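Local coordinates for protein titin (Homo sapiens, PDB 2A38) that is a giant structural protein of muscle, probably serving as a scaffold and elastic element of the sarcomere, here represented by its N-terminal pair of immunoglobulin domains, at residues M1-Q13 with F25-W39. Sequence-based numbering, arbitrary orientation.
Sequences MTTQAPTFTQPLQ and FEAHISGFPVPEVSW. With CD (cadmium ion), chain D.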
ATOM      1  N   MET A   1     -31.441 -15.144  34.927  1.00 57.38           N
ATOM      2  CA  MET A   1     -31.631 -16.228  33.925  1.00 55.69           C
ATOM      3  C   MET A   1     -30.618 -17.351  34.102  1.00 53.44           C
ATOM      4  O   MET A   1     -29.871 -17.382  35.080  1.00 53.62           O
ATOM      5  CB  MET A   1     -31.553 -15.660  32.505  1.00 58.98           C
ATOM      6  CG  MET A   1     -30.348 -14.767  32.236  1.00 62.38           C
ATOM      7  SD  MET A   1     -30.376 -14.058  30.558  1.00 67.88           S
ATOM      8  CE  MET A   1     -29.064 -15.008  29.747  1.00 65.24           C
ATOM      9  N   THR A   2     -30.589 -18.263  33.140  1.00 50.46           N
ATOM     10  CA  THR A   2     -29.711 -19.429  33.194  1.00 47.67           C
ATOM     11  C   THR A   2     -28.234 -19.212  32.904  1.00 43.60           C
ATOM     12  O   THR A   2     -27.877 -18.516  31.948  1.00 43.15           O
ATOM     13  CB  THR A   2     -30.190 -20.509  32.213  1.00 49.60           C
ATOM     14  OG1 THR A   2     -31.622 -20.556  32.215  1.00 52.72           O
ATOM     15  CG2 THR A   2     -29.635 -21.873  32.613  1.00 50.64           C
ATOM     16  N   THR A   3     -27.380 -19.821  33.729  1.00 38.62           N
ATOM     17  CA  THR A   3     -25.941 -19.747  33.508  1.00 35.12           C
ATOM     18  C   THR A   3     -25.745 -20.586  32.248  1.00 33.29           C
ATOM     19  O   THR A   3     -26.466 -21.559  32.026  1.00 32.45           O
ATOM     20  CB  THR A   3     -25.136 -20.392  34.637  1.00 34.45           C
ATOM     21  OG1 THR A   3     -25.428 -21.792  34.694  1.00 33.66           O
ATOM     22  CG2 THR A   3     -25.473 -19.747  35.957  1.00 34.83           C
ATOM     23  N   GLN A   4     -24.771 -20.228  31.427  1.00 30.67           N
ATOM     24  CA  GLN A   4     -24.572 -20.952  30.191  1.00 27.61           C
ATOM     25  C   GLN A   4     -23.144 -20.839  29.686  1.00 24.22           C
ATOM     26  O   GLN A   4     -22.580 -19.744  29.643  1.00 21.81           O
ATOM     27  CB  GLN A   4     -25.565 -20.400  29.179  1.00 30.49           C
ATOM     28  CG  GLN A   4     -25.407 -20.865  27.774  1.00 37.23           C
ATOM     29  CD  GLN A   4     -26.459 -20.238  26.886  1.00 41.70           C
ATOM     30  OE1 GLN A   4     -27.638 -20.611  26.942  1.00 44.90           O
ATOM     31  NE2 GLN A   4     -26.050 -19.260  26.080  1.00 41.88           N
ATOM     32  N   ALA A   5     -22.561 -21.980  29.325  1.00 21.97           N
ATOM     33  CA  ALA A   5     -21.194 -22.023  28.818  1.00 20.38           C
ATOM     34  C   ALA A   5     -21.124 -21.169  27.553  1.00 19.34           C
ATOM     35  O   ALA A   5     -22.142 -20.935  26.898  1.00 19.44           O
ATOM     36  CB  ALA A   5     -20.781 -23.464  28.521  1.00 19.07           C
ATOM     37  N   PRO A   6     -19.924 -20.689  27.195  1.00 18.95           N
ATOM     38  CA  PRO A   6     -19.753 -19.854  26.006  1.00 18.37           C
ATOM     39  C   PRO A   6     -20.109 -20.575  24.715  1.00 18.55           C
ATOM     40  O   PRO A   6     -19.834 -21.760  24.558  1.00 18.32           O
ATOM     41  CB  PRO A   6     -18.280 -19.471  26.064  1.00 18.99           C
ATOM     42  CG  PRO A   6     -17.969 -19.537  27.538  1.00 18.36           C
ATOM     43  CD  PRO A   6     -18.653 -20.808  27.928  1.00 17.94           C
ATOM     44  N   THR A   7     -20.695 -19.840  23.782  1.00 19.01           N
ATOM     45  CA  THR A   7     -21.100 -20.405  22.502  1.00 21.31           C
ATOM     46  C   THR A   7     -20.970 -19.326  21.434  1.00 20.85           C
ATOM     47  O   THR A   7     -21.190 -18.141  21.710  1.00 19.46           O
ATOM     48  CB  THR A   7     -22.587 -20.858  22.545  1.00 23.64           C
ATOM     49  OG1 THR A   7     -22.902 -21.613  21.370  1.00 27.35           O
ATOM     50  CG2 THR A   7     -23.506 -19.646  22.579  1.00 25.25           C
ATOM     51  N   PHE A   8     -20.599 -19.729  20.224  1.00 18.75           N
ATOM     52  CA  PHE A   8     -20.502 -18.772  19.140  1.00 17.89           C
ATOM     53  C   PHE A   8     -21.772 -18.847  18.321  1.00 18.50           C
ATOM     54  O   PHE A   8     -22.030 -19.846  17.661  1.00 19.26           O
ATOM     55  CB  PHE A   8     -19.303 -19.066  18.248  1.00 15.40           C
ATOM     56  CG  PHE A   8     -18.010 -18.662  18.851  1.00 16.05           C
ATOM     57  CD1 PHE A   8     -17.365 -19.491  19.760  1.00 14.99           C
ATOM     58  CD2 PHE A   8     -17.457 -17.425  18.558  1.00 14.30           C
ATOM     59  CE1 PHE A   8     -16.184 -19.088  20.375  1.00 15.31           C
ATOM     60  CE2 PHE A   8     -16.280 -17.018  19.170  1.00 15.68           C
ATOM     61  CZ  PHE A   8     -15.643 -17.852  20.081  1.00 13.79           C
ATOM     62  N   THR A   9     -22.585 -17.804  18.378  1.00 19.17           N
ATOM     63  CA  THR A   9     -23.803 -17.823  17.594  1.00 20.83           C
ATOM     64  C   THR A   9     -23.448 -17.470  16.150  1.00 20.08           C
ATOM     65  O   THR A   9     -24.221 -17.718  15.230  1.00 21.80           O
ATOM     66  CB  THR A   9     -24.850 -16.858  18.176  1.00 20.69           C
ATOM     67  OG1 THR A   9     -24.309 -15.535  18.235  1.00 24.37           O
ATOM     68  CG2 THR A   9     -25.242 -17.312  19.576  1.00 20.71           C
ATOM     69  N   GLN A  10     -22.263 -16.896  15.972  1.00 20.71           N
ATOM     70  CA  GLN A  10     -21.721 -16.534  14.655  1.00 20.60           C
ATOM     71  C   GLN A  10     -20.221 -16.758  14.772  1.00 20.95           C
ATOM     72  O   GLN A  10     -19.537 -16.055  15.516  1.00 21.00           O
ATOM     73  CB  GLN A  10     -21.980 -15.070  14.312  1.00 22.49           C
ATOM     74  CG  GLN A  10     -23.371 -14.774  13.790  1.00 25.44           C
ATOM     75  CD  GLN A  10     -23.757 -15.638  12.597  1.00 28.62           C
ATOM     76  OE1 GLN A  10     -22.967 -15.834  11.660  1.00 28.57           O
ATOM     77  NE2 GLN A  10     -24.987 -16.152  12.620  1.00 28.41           N
ATOM     78  N   PRO A  11     -19.687 -17.754  14.047  1.00 21.29           N
ATOM     79  CA  PRO A  11     -18.249 -18.026  14.126  1.00 20.84           C
ATOM     80  C   PRO A  11     -17.410 -17.092  13.275  1.00 21.37           C
ATOM     81  O   PRO A  11     -17.938 -16.300  12.491  1.00 19.98           O
ATOM     82  CB  PRO A  11     -18.154 -19.474  13.653  1.00 19.51           C
ATOM     83  CG  PRO A  11     -19.209 -19.515  12.575  1.00 21.32           C
ATOM     84  CD  PRO A  11     -20.373 -18.741  13.189  1.00 18.84           C
ATOM     85  N   LEU A  12     -16.097 -17.187  13.447  1.00 22.24           N
ATOM     86  CA  LEU A  12     -15.177 -16.375  12.674  1.00 24.88           C
ATOM     87  C   LEU A  12     -15.177 -16.940  11.265  1.00 28.29           C
ATOM     88  O   LEU A  12     -15.236 -18.160  11.089  1.00 28.56           O
ATOM     89  CB  LEU A  12     -13.760 -16.475  13.228  1.00 21.33           C
ATOM     90  CG  LEU A  12     -13.485 -15.892  14.600  1.00 19.52           C
ATOM     91  CD1 LEU A  12     -12.011 -16.019  14.904  1.00 18.44           C
ATOM     92  CD2 LEU A  12     -13.916 -14.445  14.626  1.00 20.60           C
ATOM     93  N   GLN A  13     -15.120 -16.058  10.270  1.00 31.00           N
ATOM     94  CA  GLN A  13     -15.082 -16.490   8.878  1.00 34.52           C
ATOM     95  C   GLN A  13     -13.711 -16.161   8.290  1.00 34.03           C
ATOM     96  O   GLN A  13     -13.220 -15.039   8.421  1.00 34.37           O
ATOM     97  CB  GLN A  13     -16.186 -15.800   8.060  1.00 36.32           C
ATOM     98  CG  GLN A  13     -17.609 -16.309   8.334  1.00 42.14           C
ATOM     99  CD  GLN A  13     -17.811 -17.798   7.991  1.00 45.94           C
ATOM    100  OE1 GLN A  13     -17.621 -18.227   6.845  1.00 47.64           O
ATOM    101  NE2 GLN A  13     -18.206 -18.585   8.990  1.00 45.80           N
ATOM    102  N   PHE A  25     -12.262  -9.390  11.479  1.00 32.97           N
ATOM    103  CA  PHE A  25     -12.714 -10.672  11.991  1.00 28.81           C
ATOM    104  C   PHE A  25     -13.808 -10.274  12.976  1.00 27.06           C
ATOM    105  O   PHE A  25     -13.611  -9.382  13.795  1.00 25.84           O
ATOM    106  CB  PHE A  25     -11.584 -11.389  12.731  1.00 29.26           C
ATOM    107  CG  PHE A  25     -10.708 -12.220  11.842  1.00 30.82           C
ATOM    108  CD1 PHE A  25      -9.339 -11.995  11.784  1.00 31.10           C
ATOM    109  CD2 PHE A  25     -11.256 -13.243  11.067  1.00 32.04           C
ATOM    110  CE1 PHE A  25      -8.524 -12.780  10.968  1.00 31.87           C
ATOM    111  CE2 PHE A  25     -10.448 -14.037  10.245  1.00 32.52           C
ATOM    112  CZ  PHE A  25      -9.082 -13.804  10.196  1.00 31.31           C
ATOM    113  N   GLU A  26     -14.967 -10.912  12.881  1.00 25.40           N
ATOM    114  CA  GLU A  26     -16.069 -10.604  13.777  1.00 25.21           C
ATOM    115  C   GLU A  26     -16.753 -11.903  14.186  1.00 23.97           C
ATOM    116  O   GLU A  26     -16.790 -12.863  13.424  1.00 23.79           O
ATOM    117  CB  GLU A  26     -17.072  -9.678  13.087  1.00 26.23           C
ATOM    118  CG  GLU A  26     -18.261  -9.281  13.957  1.00 30.46           C
ATOM    119  CD  GLU A  26     -19.591  -9.781  13.403  1.00 33.63           C
ATOM    120  OE1 GLU A  26     -19.699 -10.993  13.102  1.00 37.21           O
ATOM    121  OE2 GLU A  26     -20.531  -8.969  13.274  1.00 30.92           O
ATOM    122  N   ALA A  27     -17.292 -11.930  15.396  1.00 21.83           N
ATOM    123  CA  ALA A  27     -17.962 -13.112  15.887  1.00 19.99           C
ATOM    124  C   ALA A  27     -19.007 -12.699  16.897  1.00 20.29           C
ATOM    125  O   ALA A  27     -18.925 -11.627  17.474  1.00 21.32           O
ATOM    126  CB  ALA A  27     -16.956 -14.038  16.538  1.00 19.74           C
ATOM    127  N   HIS A  28     -20.004 -13.544  17.089  1.00 20.20           N
ATOM    128  CA  HIS A  28     -21.033 -13.277  18.069  1.00 20.88           C
ATOM    129  C   HIS A  28     -20.896 -14.359  19.097  1.00 20.55           C
ATOM    130  O   HIS A  28     -20.901 -15.546  18.775  1.00 19.91           O
ATOM    131  CB  HIS A  28     -22.413 -13.321  17.438  1.00 23.54           C
ATOM    132  CG  HIS A  28     -22.733 -12.098  16.648  1.00 25.08           C
ATOM    133  ND1 HIS A  28     -23.441 -11.040  17.176  1.00 26.71           N
ATOM    134  CD2 HIS A  28     -22.384 -11.733  15.395  1.00 23.83           C
ATOM    135  CE1 HIS A  28     -23.515 -10.077  16.280  1.00 26.10           C
ATOM    136  NE2 HIS A  28     -22.883 -10.471  15.191  1.00 26.86           N
ATOM    137  N   ILE A  29     -20.766 -13.939  20.341  1.00 19.96           N
ATOM    138  CA  ILE A  29     -20.596 -14.876  21.422  1.00 21.58           C
ATOM    139  C   ILE A  29     -21.727 -14.750  22.417  1.00 22.02           C
ATOM    140  O   ILE A  29     -22.125 -13.642  22.789  1.00 21.36           O
ATOM    141  CB  ILE A  29     -19.265 -14.618  22.137  1.00 22.04           C
ATOM    142  CG1 ILE A  29     -18.121 -14.765  21.132  1.00 21.52           C
ATOM    143  CG2 ILE A  29     -19.114 -15.571  23.319  1.00 21.99           C
ATOM    144  CD1 ILE A  29     -16.777 -14.374  21.671  1.00 23.20           C
ATOM    145  N   SER A  30     -22.240 -15.897  22.839  1.00 21.05           N
ATOM    146  CA  SER A  30     -23.310 -15.938  23.810  1.00 23.12           C
ATOM    147  C   SER A  30     -22.742 -16.592  25.074  1.00 21.58           C
ATOM    148  O   SER A  30     -21.671 -17.185  25.039  1.00 21.88           O
ATOM    149  CB  SER A  30     -24.475 -16.751  23.244  1.00 26.46           C
ATOM    150  OG  SER A  30     -25.652 -16.568  24.010  1.00 34.47           O
ATOM    151  N   GLY A  31     -23.448 -16.477  26.190  1.00 22.26           N
ATOM    152  CA  GLY A  31     -22.973 -17.072  27.427  1.00 20.84           C
ATOM    153  C   GLY A  31     -23.441 -16.293  28.643  1.00 22.02           C
ATOM    154  O   GLY A  31     -23.711 -15.095  28.563  1.00 22.37           O
ATOM    155  N   PHE A  32     -23.558 -16.968  29.779  1.00 21.91           N
ATOM    156  CA  PHE A  32     -23.982 -16.284  30.986  1.00 21.87           C
ATOM    157  C   PHE A  32     -23.350 -16.899  32.228  1.00 21.83           C
ATOM    158  O   PHE A  32     -23.487 -18.096  32.468  1.00 20.81           O
ATOM    159  CB  PHE A  32     -25.502 -16.310  31.122  1.00 21.34           C
ATOM    160  CG  PHE A  32     -26.004 -15.445  32.231  1.00 24.60           C
ATOM    161  CD1 PHE A  32     -25.958 -14.060  32.114  1.00 24.51           C
ATOM    162  CD2 PHE A  32     -26.440 -16.004  33.431  1.00 26.54           C
ATOM    163  CE1 PHE A  32     -26.331 -13.239  33.176  1.00 26.42           C
ATOM    164  CE2 PHE A  32     -26.815 -15.196  34.499  1.00 27.18           C
ATOM    165  CZ  PHE A  32     -26.759 -13.808  34.372  1.00 26.24           C
ATOM    166  N   PRO A  33     -22.639 -16.086  33.034  1.00 22.52           N
ATOM    167  CA  PRO A  33     -22.403 -14.647  32.844  1.00 22.03           C
ATOM    168  C   PRO A  33     -21.651 -14.370  31.538  1.00 22.26           C
ATOM    169  O   PRO A  33     -21.073 -15.285  30.951  1.00 22.70           O
ATOM    170  CB  PRO A  33     -21.578 -14.276  34.073  1.00 20.95           C
ATOM    171  CG  PRO A  33     -22.041 -15.258  35.099  1.00 20.62           C
ATOM    172  CD  PRO A  33     -22.070 -16.534  34.317  1.00 21.53           C
ATOM    173  N   VAL A  34     -21.653 -13.118  31.082  1.00 21.67           N
ATOM    174  CA  VAL A  34     -20.954 -12.778  29.840  1.00 22.38           C
ATOM    175  C   VAL A  34     -19.500 -13.222  29.922  1.00 22.62           C
ATOM    176  O   VAL A  34     -18.773 -12.847  30.835  1.00 22.68           O
ATOM    177  CB  VAL A  34     -20.986 -11.282  29.558  1.00 22.66           C
ATOM    178  CG1 VAL A  34     -20.234 -10.994  28.262  1.00 25.26           C
ATOM    179  CG2 VAL A  34     -22.433 -10.806  29.461  1.00 24.59           C
ATOM    180  N   PRO A  35     -19.049 -14.013  28.942  1.00 22.90           N
ATOM    181  CA  PRO A  35     -17.667 -14.490  28.964  1.00 22.60           C
ATOM    182  C   PRO A  35     -16.570 -13.463  28.763  1.00 23.30           C
ATOM    183  O   PRO A  35     -16.805 -12.385  28.224  1.00 23.00           O
ATOM    184  CB  PRO A  35     -17.664 -15.554  27.869  1.00 23.01           C
ATOM    185  CG  PRO A  35     -18.630 -14.992  26.869  1.00 23.45           C
ATOM    186  CD  PRO A  35     -19.763 -14.506  27.749  1.00 22.22           C
ATOM    187  N   GLU A  36     -15.372 -13.811  29.229  1.00 24.56           N
ATOM    188  CA  GLU A  36     -14.198 -12.977  29.048  1.00 27.58           C
ATOM    189  C   GLU A  36     -13.668 -13.409  27.685  1.00 27.63           C
ATOM    190  O   GLU A  36     -13.542 -14.611  27.412  1.00 26.94           O
ATOM    191  CB  GLU A  36     -13.138 -13.268  30.104  1.00 31.76           C
ATOM    192  CG  GLU A  36     -13.500 -12.836  31.496  1.00 40.84           C
ATOM    193  CD  GLU A  36     -12.294 -12.856  32.417  1.00 46.93           C
ATOM    194  OE1 GLU A  36     -11.379 -12.025  32.212  1.00 50.48           O
ATOM    195  OE2 GLU A  36     -12.257 -13.705  33.338  1.00 51.27           O
ATOM    196  N   VAL A  37     -13.348 -12.433  26.842  1.00 25.87           N
ATOM    197  CA  VAL A  37     -12.873 -12.707  25.492  1.00 24.84           C
ATOM    198  C   VAL A  37     -11.410 -12.345  25.262  1.00 24.86           C
ATOM    199  O   VAL A  37     -10.906 -11.355  25.784  1.00 25.87           O
ATOM    200  CB  VAL A  37     -13.769 -11.976  24.471  1.00 22.77           C
ATOM    201  CG1 VAL A  37     -13.139 -11.993  23.109  1.00 25.45           C
ATOM    202  CG2 VAL A  37     -15.125 -12.649  24.421  1.00 21.91           C
ATOM    203  N   SER A  38     -10.735 -13.151  24.455  1.00 24.33           N
ATOM    204  CA  SER A  38      -9.331 -12.935  24.175  1.00 24.18           C
ATOM    205  C   SER A  38      -8.970 -13.433  22.778  1.00 23.63           C
ATOM    206  O   SER A  38      -9.421 -14.492  22.359  1.00 23.79           O
ATOM    207  CB  SER A  38      -8.510 -13.667  25.237  1.00 25.96           C
ATOM    208  OG  SER A  38      -7.171 -13.838  24.825  1.00 32.36           O
ATOM    209  N   TRP A  39      -8.159 -12.666  22.055  1.00 24.51           N
ATOM    210  CA  TRP A  39      -7.741 -13.046  20.702  1.00 22.98           C
ATOM    211  C   TRP A  39      -6.328 -13.617  20.692  1.00 24.48           C
ATOM    212  O   TRP A  39      -5.520 -13.282  21.548  1.00 25.87           O
ATOM    213  CB  TRP A  39      -7.793 -11.837  19.778  1.00 19.63           C
ATOM    214  CG  TRP A  39      -9.175 -11.304  19.521  1.00 16.84           C
ATOM    215  CD1 TRP A  39      -9.889 -10.435  20.304  1.00 16.59           C
ATOM    216  CD2 TRP A  39     -10.001 -11.593  18.387  1.00 15.27           C
ATOM    217  NE1 TRP A  39     -11.109 -10.163  19.722  1.00 15.05           N
ATOM    218  CE2 TRP A  39     -11.204 -10.861  18.545  1.00 15.33           C
ATOM    219  CE3 TRP A  39      -9.842 -12.400  17.248  1.00 14.30           C
ATOM    220  CZ2 TRP A  39     -12.243 -10.912  17.606  1.00 12.77           C
ATOM    221  CZ3 TRP A  39     -10.875 -12.448  16.317  1.00 12.17           C
ATOM    222  CH2 TRP A  39     -12.059 -11.709  16.503  1.00 13.65           C
TER
HETATM  223 CD    CD D 501     -22.653  -9.350  13.066  1.00 50.47          CD
HETATM  224  O   HOH W   1     -15.078 -13.416  10.856  1.00 31.70           O
HETATM  225  O   HOH W   2     -21.809 -11.213  12.006  1.00 26.97           O
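With CG anti to the carbonyl carbon (chi1 -76°), the Phe8 ring runs alongside Ile29, its CE2 3.5 Å from Ile29 CG1, and meets Ala27 CB at its edge. Phe32, its CG anti to the backbone N (chi1 -171°), receives Met1 over one face: Met1 CG sits 4.1 Å from the ring centroid in a CH-pi contact, the sulfur farther above. Between these rings the backbones pair antiparallel; Ser30 N reaches Thr7 O at 2.7 Å, almost straight. A classic beta bulge follows, where Thr9 and Gln10 both face His28: Thr9 N makes a bent hydrogen bond (131°) to His28 O at 2.8 Å, and Gln10 N a weak one. Gln10 CB and CG lie beside the His28 ring, whose NE2 holds the cadmium ion at 2.4 Å together with a water and Glu26 OE2, which also accepts a hydrogen bond from Arg62 NE. Past the corner, Leu12 CD2 packs on Ala27 CB and Trp39. Were Phe8 an alanine, Ile29 and Ala27 would probably lose their aromatic neighbour, and Leu80 its contact. In this immunoglobulin sandwich, strand 4-8 edges one sheet beside strand 23-32, and the Phe8 ring touches Leu80 and Ala89 of facing strands 76-84 and 87-98.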